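PDB 3LLC: putative hydrolase from Agrobacterium vitis, which probably hydrolyses ester and thioester bonds as an alpha/beta hydrolase, consistent with removal of fatty acyl groups from acylated proteins. Local coordinates for residues H224-V229 with V237-V242; S176-E181 with A216-P221; P156-R161 with G170-V175. All coordinates share one frame; numbering follows the deposited sequence.

Interaction 1 (H224-V229 with V237-V242)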
ATOM      1  N   HIS A 224       1.089  14.156   8.901  1.00 19.69           N
ATOM      2  CA  HIS A 224       0.168  13.504   7.953  1.00 20.48           C
ATOM      3  C   HIS A 224      -0.520  12.292   8.615  1.00 21.88           C
ATOM      4  O   HIS A 224      -1.719  12.017   8.333  1.00 20.96           O
ATOM      5  CB  HIS A 224       0.919  13.074   6.697  1.00 21.75           C
ATOM      6  CG  HIS A 224       0.054  12.872   5.490  1.00 22.61           C
ATOM      7  ND1 HIS A 224      -0.673  13.898   4.914  1.00 22.60           N
ATOM      8  CD2 HIS A 224      -0.172  11.770   4.733  1.00 25.71           C
ATOM      9  CE1 HIS A 224      -1.323  13.424   3.857  1.00 26.36           C
ATOM     10  NE2 HIS A 224      -1.041  12.135   3.727  1.00 24.56           N
ATOM     11  N   ALA A 225       0.197  11.584   9.493  1.00 19.43           N
ATOM     12  CA  ALA A 225      -0.364  10.439  10.237  1.00 20.80           C
ATOM     13  C   ALA A 225      -1.405  10.915  11.263  1.00 22.42           C
ATOM     14  O   ALA A 225      -2.441  10.278  11.436  1.00 22.41           O
ATOM     15  CB  ALA A 225       0.752   9.587  10.932  1.00 19.49           C
ATOM     16  N   LEU A 226      -1.135  12.044  11.930  1.00 20.64           N
ATOM     17  CA  LEU A 226      -2.096  12.675  12.850  1.00 21.13           C
ATOM     18  C   LEU A 226      -3.349  13.118  12.085  1.00 23.91           C
ATOM     19  O   LEU A 226      -4.463  12.955  12.585  1.00 20.80           O
ATOM     20  CB  LEU A 226      -1.453  13.851  13.608  1.00 20.12           C
ATOM     21  CG  LEU A 226      -0.450  13.434  14.709  1.00 21.07           C
ATOM     22  CD1 LEU A 226       0.389  14.669  15.171  1.00 20.88           C
ATOM     23  CD2 LEU A 226      -1.152  12.769  15.919  1.00 20.44           C
ATOM     24  N   LYS A 227      -3.175  13.659  10.872  1.00 20.79           N
ATOM     25  CA  LYS A 227      -4.322  14.006  10.005  1.00 21.52           C
ATOM     26  C   LYS A 227      -5.168  12.747   9.659  1.00 21.15           C
ATOM     27  O   LYS A 227      -6.414  12.763   9.766  1.00 21.80           O
ATOM     28  CB  LYS A 227      -3.845  14.678   8.706  1.00 21.64           C
ATOM     29  CG  LYS A 227      -4.991  15.146   7.794  1.00 28.13           C
ATOM     30  CD  LYS A 227      -4.458  15.838   6.486  1.00 30.02           C
ATOM     31  CE  LYS A 227      -5.585  16.326   5.583  1.00 35.17           C
ATOM     32  NZ  LYS A 227      -5.071  17.179   4.477  1.00 34.23           N
ATOM     33  N   LEU A 228      -4.510  11.656   9.291  1.00 20.73           N
ATOM     34  CA  LEU A 228      -5.236  10.393   9.014  1.00 21.31           C
ATOM     35  C   LEU A 228      -6.053   9.907  10.235  1.00 21.09           C
ATOM     36  O   LEU A 228      -7.212   9.497  10.087  1.00 21.46           O
ATOM     37  CB  LEU A 228      -4.273   9.298   8.537  1.00 21.80           C
ATOM     38  CG  LEU A 228      -4.854   7.888   8.325  1.00 23.85           C
ATOM     39  CD1 LEU A 228      -6.052   7.936   7.329  1.00 21.36           C
ATOM     40  CD2 LEU A 228      -3.755   6.857   7.882  1.00 21.21           C
ATOM     41  N   VAL A 229      -5.482  10.001  11.441  1.00 20.07           N
ATOM     42  CA  VAL A 229      -6.209   9.595  12.643  1.00 19.71           C
ATOM     43  C   VAL A 229      -7.503  10.436  12.821  1.00 21.70           C
ATOM     44  O   VAL A 229      -8.537   9.900  13.209  1.00 21.18           O
ATOM     45  CB  VAL A 229      -5.317   9.642  13.928  1.00 19.27           C
ATOM     46  CG1 VAL A 229      -6.176   9.522  15.267  1.00 16.53           C
ATOM     47  CG2 VAL A 229      -4.195   8.568  13.845  1.00 19.56           C
ATOM     48  N   VAL A 237      -8.230   2.428  17.012  1.00 16.70           N
ATOM     49  CA  VAL A 237      -7.129   3.001  16.180  1.00 16.05           C
ATOM     50  C   VAL A 237      -5.964   3.316  17.133  1.00 15.74           C
ATOM     51  O   VAL A 237      -6.174   3.907  18.202  1.00 13.40           O
ATOM     52  CB  VAL A 237      -7.596   4.270  15.420  1.00 20.05           C
ATOM     53  CG1 VAL A 237      -6.434   4.935  14.695  1.00 19.68           C
ATOM     54  CG2 VAL A 237      -8.707   3.918  14.412  1.00 21.18           C
ATOM     55  N   VAL A 238      -4.745   2.916  16.733  1.00 18.09           N
ATOM     56  CA  VAL A 238      -3.535   3.169  17.522  1.00 15.08           C
ATOM     57  C   VAL A 238      -2.501   3.778  16.576  1.00 16.49           C
ATOM     58  O   VAL A 238      -2.365   3.335  15.417  1.00 19.75           O
ATOM     59  CB  VAL A 238      -3.001   1.901  18.159  1.00 16.88           C
ATOM     60  CG1 VAL A 238      -1.640   2.140  18.850  1.00 16.72           C
ATOM     61  CG2 VAL A 238      -4.013   1.343  19.216  1.00 14.95           C
ATOM     62  N   LEU A 239      -1.807   4.821  17.052  1.00 17.64           N
ATOM     63  CA  LEU A 239      -0.718   5.465  16.252  1.00 16.98           C
ATOM     64  C   LEU A 239       0.594   5.401  17.085  1.00 17.77           C
ATOM     65  O   LEU A 239       0.639   5.901  18.197  1.00 18.81           O
ATOM     66  CB  LEU A 239      -1.091   6.917  15.904  1.00 17.18           C
ATOM     67  CG  LEU A 239       0.066   7.824  15.367  1.00 19.43           C
ATOM     68  CD1 LEU A 239       0.677   7.244  14.065  1.00 18.92           C
ATOM     69  CD2 LEU A 239      -0.350   9.257  15.231  1.00 20.05           C
ATOM     70  N   THR A 240       1.624   4.740  16.548  1.00 18.13           N
ATOM     71  CA  THR A 240       2.899   4.627  17.201  1.00 17.05           C
ATOM     72  C   THR A 240       3.848   5.581  16.438  1.00 20.72           C
ATOM     73  O   THR A 240       4.168   5.325  15.258  1.00 20.40           O
ATOM     74  CB  THR A 240       3.433   3.192  17.169  1.00 20.38           C
ATOM     75  OG1 THR A 240       2.528   2.296  17.867  1.00 22.23           O
ATOM     76  CG2 THR A 240       4.879   3.113  17.881  1.00 17.51           C
ATOM     77  N   LEU A 241       4.306   6.623  17.134  1.00 19.23           N
ATOM     78  CA  LEU A 241       5.250   7.621  16.602  1.00 18.21           C
ATOM     79  C   LEU A 241       6.666   7.301  17.144  1.00 16.42           C
ATOM     80  O   LEU A 241       6.886   7.168  18.349  1.00 17.12           O
ATOM     81  CB  LEU A 241       4.843   9.031  17.008  1.00 18.40           C
ATOM     82  CG  LEU A 241       3.636   9.651  16.280  1.00 19.40           C
ATOM     83  CD1 LEU A 241       3.047  10.876  17.069  1.00 19.87           C
ATOM     84  CD2 LEU A 241       3.931  10.021  14.788  1.00 19.95           C
ATOM     85  N   VAL A 242       7.606   7.130  16.223  1.00 17.43           N
ATOM     86  CA  VAL A 242       8.967   6.741  16.563  1.00 16.21           C
ATOM     87  C   VAL A 242       9.849   8.001  16.282  1.00 17.16           C
ATOM     88  O   VAL A 242      10.016   8.363  15.106  1.00 18.33           O
ATOM     89  CB  VAL A 242       9.396   5.546  15.701  1.00 18.32           C
ATOM     90  CG1 VAL A 242      10.849   5.118  16.064  1.00 16.27           C
ATOM     91  CG2 VAL A 242       8.412   4.345  15.864  1.00 21.41           C
TER
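Leu239 pushes its isobutyl group from strand 237-242 toward helix 222-230, and its atoms are divided among three helix residues. CD1 lies against the methyl of Ala225, with 3.9 Å between Leu239 CD1 and Ala225 CB. CD2 takes the outer place, where Leu226 CD2 comes within 3.7 Å of Leu239 CD2; the two leucine side chains run at about a right angle to each other and meet through one methyl each. Nearer the backbone, Val229 CG2 rests 4.1 Å from Leu239 CB and equally close to Leu239 CD2, touching both. The torsion of Leu239 explains this reach: CG lies opposite the backbone N (chi1 166°), which carries both methyls to the helix. Helix and strand are the last two elements of a right-handed beta-alpha-beta crossover, strand 209-214 to helix 222-230 to strand 237-242, at the edge of the central sheet of the alpha/beta hydrolase fold. The short axes run nearly antiparallel, 172° apart, at a closest approach of 9.8 Å, as expected for a helix laid along the sheet it covers. Nothing polar crosses between the two segments. Val229 CG2 also approaches Val237 CG1, more loosely at 4.4 Å, near the C-terminal end of the helix. Ala225 and Val229 sit one helical turn apart and both point at the sheet, where Ala225 also touches Gln213 and Val229 touches Ile211, both of strand 209-214. Leu226 is set further round the helix and only its end leans over the outermost strand, on the solvent side of the contact.

Interaction 2 (S176-E181 with A216-P221)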
ATOM      1  N   SER A 176      15.843  11.916  -6.408  1.00 45.82           N
ATOM      2  CA  SER A 176      15.568  10.919  -5.358  1.00 47.63           C
ATOM      3  C   SER A 176      16.778  10.675  -4.467  1.00 47.60           C
ATOM      4  O   SER A 176      17.851  10.315  -4.963  1.00 42.61           O
ATOM      5  CB  SER A 176      15.154   9.571  -5.954  1.00 49.59           C
ATOM      6  OG  SER A 176      14.781   8.657  -4.919  1.00 49.88           O
ATOM      7  N   GLU A 177      16.580  10.856  -3.156  1.00 48.08           N
ATOM      8  CA  GLU A 177      17.552  10.506  -2.107  0.50 49.78           C
ATOM      9  C   GLU A 177      18.021   9.057  -2.267  1.00 50.86           C
ATOM     10  O   GLU A 177      19.194   8.726  -2.062  1.00 50.14           O
ATOM     11  CB  GLU A 177      16.884  10.682  -0.720  0.50 50.11           C
ATOM     12  CG  GLU A 177      17.667  10.166   0.493  0.50 48.50           C
ATOM     13  CD  GLU A 177      17.025  10.570   1.824  0.50 50.67           C
ATOM     14  OE1 GLU A 177      15.948  11.206   1.802  0.50 36.73           O
ATOM     15  OE2 GLU A 177      17.595  10.249   2.893  0.50 50.03           O
ATOM     16  N   TYR A 178      17.065   8.196  -2.618  1.00 50.31           N
ATOM     17  CA  TYR A 178      17.255   6.746  -2.630  1.00 52.43           C
ATOM     18  C   TYR A 178      17.645   6.115  -3.987  1.00 54.42           C
ATOM     19  O   TYR A 178      17.510   4.895  -4.120  1.00 56.05           O
ATOM     20  CB  TYR A 178      15.970   6.046  -2.121  1.00 52.31           C
ATOM     21  CG  TYR A 178      15.281   6.757  -0.961  1.00 52.33           C
ATOM     22  CD1 TYR A 178      15.770   6.643   0.345  1.00 52.79           C
ATOM     23  CD2 TYR A 178      14.150   7.551  -1.175  1.00 49.80           C
ATOM     24  CE1 TYR A 178      15.153   7.297   1.409  1.00 49.30           C
ATOM     25  CE2 TYR A 178      13.526   8.216  -0.116  1.00 52.02           C
ATOM     26  CZ  TYR A 178      14.031   8.082   1.176  1.00 52.03           C
ATOM     27  OH  TYR A 178      13.428   8.750   2.219  1.00 40.45           O
ATOM     28  N   SER A 179      18.101   6.894  -4.980  1.00 55.27           N
ATOM     29  CA  SER A 179      18.586   6.303  -6.272  1.00 54.69           C
ATOM     30  C   SER A 179      19.057   7.312  -7.326  1.00 53.81           C
ATOM     31  O   SER A 179      18.625   8.459  -7.312  1.00 52.08           O
ATOM     32  CB  SER A 179      17.516   5.384  -6.918  1.00 55.88           C
ATOM     33  OG  SER A 179      16.256   6.015  -7.037  1.00 54.17           O
ATOM     34  N   PRO A 180      19.932   6.870  -8.267  1.00 54.59           N
ATOM     35  CA  PRO A 180      20.400   7.755  -9.360  1.00 54.08           C
ATOM     36  C   PRO A 180      19.328   8.034 -10.440  1.00 53.44           C
ATOM     37  O   PRO A 180      19.475   8.984 -11.223  1.00 52.79           O
ATOM     38  CB  PRO A 180      21.601   6.995  -9.959  1.00 53.64           C
ATOM     39  CG  PRO A 180      21.399   5.555  -9.595  1.00 53.69           C
ATOM     40  CD  PRO A 180      20.425   5.484  -8.425  1.00 55.16           C
ATOM     41  N   GLU A 181      18.301   7.180 -10.487  1.00 52.27           N
ATOM     42  CA  GLU A 181      17.100   7.411 -11.304  0.50 52.10           C
ATOM     43  C   GLU A 181      16.123   8.318 -10.529  1.00 51.46           C
ATOM     44  O   GLU A 181      15.589   7.903  -9.496  1.00 51.89           O
ATOM     45  CB  GLU A 181      16.421   6.065 -11.637  0.50 52.29           C
ATOM     46  CG  GLU A 181      15.098   6.165 -12.406  0.50 49.11           C
ATOM     47  N   ALA A 216      11.257  11.553  11.941  1.00 18.74           N
ATOM     48  CA  ALA A 216      12.361  12.065  11.098  1.00 18.76           C
ATOM     49  C   ALA A 216      12.178  11.643   9.622  1.00 20.15           C
ATOM     50  O   ALA A 216      13.144  11.410   8.884  1.00 18.99           O
ATOM     51  CB  ALA A 216      13.720  11.579  11.659  1.00 16.84           C
ATOM     52  N   ASP A 217      10.932  11.514   9.203  1.00 18.43           N
ATOM     53  CA  ASP A 217      10.549  11.091   7.836  1.00 18.08           C
ATOM     54  C   ASP A 217      10.493  12.344   6.945  1.00 19.21           C
ATOM     55  O   ASP A 217       9.654  13.230   7.173  1.00 19.82           O
ATOM     56  CB  ASP A 217       9.179  10.368   7.930  1.00 19.02           C
ATOM     57  CG  ASP A 217       8.712   9.787   6.606  1.00 21.67           C
ATOM     58  OD1 ASP A 217       9.088  10.342   5.535  1.00 21.53           O
ATOM     59  OD2 ASP A 217       7.913   8.813   6.610  1.00 21.78           O
ATOM     60  N   PRO A 218      11.449  12.490   5.973  1.00 19.41           N
ATOM     61  CA  PRO A 218      11.451  13.667   5.120  1.00 19.99           C
ATOM     62  C   PRO A 218      10.476  13.612   3.925  1.00 23.26           C
ATOM     63  O   PRO A 218      10.360  14.609   3.229  1.00 22.67           O
ATOM     64  CB  PRO A 218      12.920  13.732   4.611  1.00 19.72           C
ATOM     65  CG  PRO A 218      13.260  12.276   4.460  1.00 22.03           C
ATOM     66  CD  PRO A 218      12.476  11.523   5.546  1.00 21.01           C
ATOM     67  N   ASP A 219       9.777  12.495   3.719  1.00 21.66           N
ATOM     68  CA  ASP A 219       8.886  12.285   2.570  1.00 22.81           C
ATOM     69  C   ASP A 219       7.402  12.381   2.955  1.00 25.04           C
ATOM     70  O   ASP A 219       6.657  13.120   2.329  1.00 25.08           O
ATOM     71  CB  ASP A 219       9.126  10.913   1.963  1.00 25.04           C
ATOM     72  CG  ASP A 219      10.575  10.730   1.478  1.00 30.76           C
ATOM     73  OD1 ASP A 219      11.212  11.725   1.077  1.00 30.78           O
ATOM     74  OD2 ASP A 219      11.080   9.604   1.561  1.00 37.78           O
ATOM     75  N   VAL A 220       7.005  11.635   3.987  1.00 23.73           N
ATOM     76  CA  VAL A 220       5.664  11.760   4.596  1.00 22.38           C
ATOM     77  C   VAL A 220       5.811  12.369   6.022  1.00 22.54           C
ATOM     78  O   VAL A 220       6.252  11.685   6.920  1.00 21.81           O
ATOM     79  CB  VAL A 220       4.954  10.378   4.657  1.00 24.92           C
ATOM     80  CG1 VAL A 220       3.580  10.494   5.379  1.00 25.67           C
ATOM     81  CG2 VAL A 220       4.756   9.805   3.240  1.00 26.76           C
ATOM     82  N   PRO A 221       5.490  13.662   6.215  1.00 22.58           N
ATOM     83  CA  PRO A 221       5.631  14.302   7.529  1.00 22.40           C
ATOM     84  C   PRO A 221       4.785  13.567   8.563  1.00 21.84           C
ATOM     85  O   PRO A 221       3.697  13.124   8.211  1.00 21.80           O
ATOM     86  CB  PRO A 221       5.082  15.720   7.328  1.00 25.68           C
ATOM     87  CG  PRO A 221       4.770  15.864   5.897  1.00 29.96           C
ATOM     88  CD  PRO A 221       4.895  14.558   5.211  1.00 24.41           C
TER
HETATM   89  O   HOH W   1      13.738  12.058   0.515  1.00 33.19           O
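Direct hydrogen bonding across the contact comes down to one short bond, from Tyr178 OH to Asp219 OD2 at 2.6 Å. Phenol and carboxylate approach from opposite directions, their planes 78° apart; OD2 lies in the ring plane at its edge and is reached on its syn side, the hydroxyl standing 26° out of the carboxylate plane. Asp219 CG is anti to its carbonyl carbon (chi1 -60°), which turns the carboxylate to the tyrosine. Water supplies the second polar link. One molecule donates to Asp219 OD1 at 2.6 Å and, in the Glu177 conformer given, to Glu177 OE1 at 2.7 Å, separating two carboxylates that would probably repel; Glu177 has a second conformer, which leaves its half of the bridge less certain. Van der Waals contact is slight: Pro218 CG lies 4.2 Å from Tyr178 OH and, for that same conformer, 3.9 Å from Glu177 OE1. Within its own segment, Glu177 CB lies over one face of the Tyr178 ring. Loop 216-221 follows strand 209-214, and Asp217 fits the role of acid in a probable Ser114-His247-Asp217 triad of the alpha/beta hydrolase fold, its OD2 accepting from His247 ND1. Local hydrogen bonds shape both loops. Asp217 OD1 accepts from Asp219 N and Val220 N, both at 2.9 Å, the first nearly along the C-O axis and the second from above the carboxylate plane, forming an Asx turn and the wider Asx motif. In 176-181 a type I beta turn runs from Ser176 to Ser179, and an ST turn links Tyr178 N to Ser176 OG. Tyr178 and Asp219 both also touch His247.

Interaction 3 (P156-R161 with G170-V175)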
ATOM      1  N   PRO A 156       0.816  21.323  -3.083  1.00 18.42           N
ATOM      2  CA  PRO A 156       1.219  22.590  -2.461  1.00 22.82           C
ATOM      3  C   PRO A 156       2.676  23.006  -2.701  1.00 24.26           C
ATOM      4  O   PRO A 156       2.991  24.165  -2.535  1.00 24.33           O
ATOM      5  CB  PRO A 156       0.974  22.355  -0.968  1.00 24.26           C
ATOM      6  CG  PRO A 156       0.026  21.240  -0.903  1.00 25.34           C
ATOM      7  CD  PRO A 156       0.286  20.375  -2.093  1.00 20.84           C
ATOM      8  N   LEU A 157       3.544  22.078  -3.093  1.00 25.89           N
ATOM      9  CA  LEU A 157       4.970  22.383  -3.325  1.00 28.26           C
ATOM     10  C   LEU A 157       5.323  22.662  -4.774  1.00 27.24           C
ATOM     11  O   LEU A 157       6.436  23.091  -5.036  1.00 29.16           O
ATOM     12  CB  LEU A 157       5.851  21.234  -2.820  1.00 29.63           C
ATOM     13  CG  LEU A 157       5.768  20.955  -1.322  1.00 32.78           C
ATOM     14  CD1 LEU A 157       6.517  19.687  -0.990  1.00 34.46           C
ATOM     15  CD2 LEU A 157       6.271  22.149  -0.506  1.00 34.58           C
ATOM     16  N   LEU A 158       4.403  22.444  -5.717  1.00 23.62           N
ATOM     17  CA  LEU A 158       4.707  22.640  -7.130  1.00 24.56           C
ATOM     18  C   LEU A 158       4.922  24.102  -7.473  1.00 24.79           C
ATOM     19  O   LEU A 158       4.195  24.982  -6.997  1.00 24.44           O
ATOM     20  CB  LEU A 158       3.589  22.108  -8.032  1.00 25.17           C
ATOM     21  CG  LEU A 158       3.300  20.610  -8.068  1.00 26.12           C
ATOM     22  CD1 LEU A 158       2.123  20.346  -9.015  1.00 27.65           C
ATOM     23  CD2 LEU A 158       4.510  19.836  -8.495  1.00 24.59           C
ATOM     24  N   GLY A 159       5.916  24.354  -8.322  1.00 25.98           N
ATOM     25  CA  GLY A 159       6.204  25.702  -8.818  1.00 27.97           C
ATOM     26  C   GLY A 159       5.913  25.777 -10.300  1.00 30.67           C
ATOM     27  O   GLY A 159       5.323  24.858 -10.880  1.00 27.80           O
ATOM     28  N   ASP A 160       6.327  26.868 -10.933  1.00 33.10           N
ATOM     29  CA  ASP A 160       6.090  27.018 -12.356  1.00 34.00           C
ATOM     30  C   ASP A 160       6.956  26.070 -13.207  1.00 31.92           C
ATOM     31  O   ASP A 160       6.496  25.633 -14.246  1.00 33.80           O
ATOM     32  CB  ASP A 160       6.243  28.481 -12.780  1.00 37.44           C
ATOM     33  CG  ASP A 160       5.269  29.388 -12.048  1.00 44.57           C
ATOM     34  OD1 ASP A 160       5.407  29.512 -10.808  1.00 54.71           O
ATOM     35  OD2 ASP A 160       4.367  29.961 -12.699  1.00 53.60           O
ATOM     36  N   ARG A 161       8.172  25.732 -12.772  1.00 30.41           N
ATOM     37  CA  ARG A 161       8.966  24.681 -13.452  1.00 32.87           C
ATOM     38  C   ARG A 161       8.080  23.406 -13.612  1.00 30.83           C
ATOM     39  O   ARG A 161       7.767  22.966 -14.722  1.00 28.78           O
ATOM     40  CB  ARG A 161      10.277  24.323 -12.675  1.00 32.87           C
ATOM     41  CG  ARG A 161      11.078  23.093 -13.274  1.00 40.61           C
ATOM     42  CD  ARG A 161      12.387  22.668 -12.535  1.00 41.28           C
ATOM     43  NE  ARG A 161      12.200  21.841 -11.329  1.00 49.16           N
ATOM     44  CZ  ARG A 161      11.852  20.543 -11.302  1.00 48.48           C
ATOM     45  NH1 ARG A 161      11.611  19.858 -12.419  1.00 50.29           N
ATOM     46  NH2 ARG A 161      11.722  19.920 -10.134  1.00 44.21           N
ATOM     47  N   GLY A 170       3.837  15.933 -19.955  1.00 22.58           N
ATOM     48  CA  GLY A 170       3.000  14.922 -19.306  1.00 20.71           C
ATOM     49  C   GLY A 170       3.543  14.328 -18.020  1.00 19.72           C
ATOM     50  O   GLY A 170       2.967  13.378 -17.487  1.00 20.52           O
ATOM     51  N   TYR A 171       4.645  14.885 -17.513  1.00 18.54           N
ATOM     52  CA  TYR A 171       5.266  14.447 -16.254  1.00 17.01           C
ATOM     53  C   TYR A 171       6.284  15.485 -15.770  1.00 14.40           C
ATOM     54  O   TYR A 171       6.766  16.302 -16.568  1.00 19.00           O
ATOM     55  CB  TYR A 171       5.967  13.066 -16.386  1.00 18.74           C
ATOM     56  CG  TYR A 171       7.206  13.097 -17.290  1.00 20.64           C
ATOM     57  CD1 TYR A 171       7.089  12.965 -18.665  1.00 23.56           C
ATOM     58  CD2 TYR A 171       8.481  13.262 -16.748  1.00 23.44           C
ATOM     59  CE1 TYR A 171       8.212  13.017 -19.510  1.00 28.63           C
ATOM     60  CE2 TYR A 171       9.623  13.331 -17.592  1.00 26.26           C
ATOM     61  CZ  TYR A 171       9.468  13.194 -18.957  1.00 27.66           C
ATOM     62  OH  TYR A 171      10.565  13.269 -19.775  1.00 30.09           O
ATOM     63  N   PHE A 172       6.603  15.418 -14.491  1.00 18.30           N
ATOM     64  CA  PHE A 172       7.716  16.178 -13.931  1.00 23.20           C
ATOM     65  C   PHE A 172       8.610  15.243 -13.106  1.00 23.83           C
ATOM     66  O   PHE A 172       8.179  14.174 -12.679  1.00 21.52           O
ATOM     67  CB  PHE A 172       7.249  17.407 -13.101  1.00 20.62           C
ATOM     68  CG  PHE A 172       6.760  17.081 -11.744  1.00 21.78           C
ATOM     69  CD1 PHE A 172       5.433  16.777 -11.542  1.00 20.62           C
ATOM     70  CD2 PHE A 172       7.611  17.104 -10.644  1.00 21.22           C
ATOM     71  CE1 PHE A 172       4.968  16.471 -10.288  1.00 19.74           C
ATOM     72  CE2 PHE A 172       7.150  16.797  -9.401  1.00 27.56           C
ATOM     73  CZ  PHE A 172       5.813  16.458  -9.210  1.00 25.46           C
ATOM     74  N   GLU A 173       9.855  15.673 -12.912  1.00 26.44           N
ATOM     75  CA  GLU A 173      10.901  14.906 -12.235  1.00 31.24           C
ATOM     76  C   GLU A 173      11.360  15.603 -10.969  1.00 34.40           C
ATOM     77  O   GLU A 173      11.366  16.822 -10.893  1.00 33.54           O
ATOM     78  CB  GLU A 173      12.130  14.765 -13.155  1.00 32.73           C
ATOM     79  CG  GLU A 173      11.891  13.926 -14.383  1.00 39.20           C
ATOM     80  CD  GLU A 173      13.167  13.679 -15.196  1.00 47.76           C
ATOM     81  OE1 GLU A 173      14.043  14.570 -15.227  1.00 50.12           O
ATOM     82  OE2 GLU A 173      13.282  12.594 -15.811  1.00 53.16           O
ATOM     83  N   GLU A 174      11.728  14.790  -9.981  1.00 38.66           N
ATOM     84  CA  GLU A 174      12.360  15.277  -8.761  0.50 40.38           C
ATOM     85  C   GLU A 174      13.501  14.327  -8.405  1.00 42.43           C
ATOM     86  O   GLU A 174      13.416  13.097  -8.598  1.00 42.10           O
ATOM     87  CB  GLU A 174      11.374  15.358  -7.592  0.50 40.73           C
ATOM     88  CG  GLU A 174      10.210  16.304  -7.800  0.50 42.89           C
ATOM     89  CD  GLU A 174      10.586  17.776  -7.700  0.50 42.09           C
ATOM     90  OE1 GLU A 174      11.681  18.106  -7.199  0.50 42.36           O
ATOM     91  OE2 GLU A 174       9.767  18.610  -8.123  0.50 44.70           O
ATOM     92  N   VAL A 175      14.597  14.910  -7.919  1.00 44.65           N
ATOM     93  CA  VAL A 175      15.768  14.137  -7.460  1.00 47.03           C
ATOM     94  C   VAL A 175      15.376  13.166  -6.331  1.00 46.85           C
ATOM     95  O   VAL A 175      14.642  13.557  -5.416  1.00 47.80           O
ATOM     96  CB  VAL A 175      16.880  15.070  -6.917  1.00 47.57           C
ATOM     97  CG1 VAL A 175      17.389  16.000  -8.021  1.00 46.18           C
ATOM     98  CG2 VAL A 175      16.363  15.870  -5.695  1.00 51.18           C
TER
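Glu173 O is gripped by the Arg161 guanidinium through both terminal nitrogens. The better bond comes from Arg161 NH2, 3.2 Å from Glu173 O and almost in line with the carbonyl, at a C=O...donor angle of 168°. Arg161 NH1 adds a weak bond to Glu173 O at 3.4 Å. The oxygen sits at the guanidinium edge, close to its plane, and the fork holds the flat group against rotation. In the Glu174 conformer given, one of two, NH2 also makes a salt bridge, Arg161 NH2 to Glu174 OE2 at 3.1 Å; here the approach is oblique, the guanidinium and carboxylate planes being 63° apart. The arginine chain is extended through chi2, then bent at chi3 (80°), which turns its head toward the strand. NH1 is in a salt bridge with Glu165, one turn along the helix, the stronger polar partner of that end. Glu162 brings another negative charge close to Glu174 OE2, and the positive charge of Arg161 probably offsets the closeness of the two carboxylates. The contact belongs to the insertion between strand 136-143 and strand 209-214, the part of an alpha/beta hydrolase that commonly forms a cap beside the catalytic face. In it, helix 160-169 ends at Gly170, whose phi is positive, and the chain enters strand 171-174, which pairs with strand 183-186 in a two-stranded antiparallel hairpin. Apolar packing joins the same pieces near the start of the helix. Leu158 CD2 lies over one face of the Phe172 ring, 4.0 Å from its centroid and offset toward the rim at Phe172 CZ, a CH-pi contact. Phe172 also packs on Leu166 of the helix and meets the ring of Phe185.

Along the chain the contacts follow one another in the order 3, 2, 1, and they lead from the inserted helix-and-hairpin region to the edge of the central sheet. Strand 171-174 of interaction 3 runs directly into the turn of interaction 2, and the centres of the two are 15 Å apart. Loop 216-221 of interaction 2 passes in turn into helix 222-230 of interaction 1, whose centre is 20 Å away; interactions 1 and 3 have centres 28 Å apart and nearest atoms about 8 Å apart. Interaction 2 is the one at the probable triad. Tetraethylene glycol, probably from crystallisation, is bound about 4 Å from the side chain of Glu174 and about 5 Å from that of Asp219.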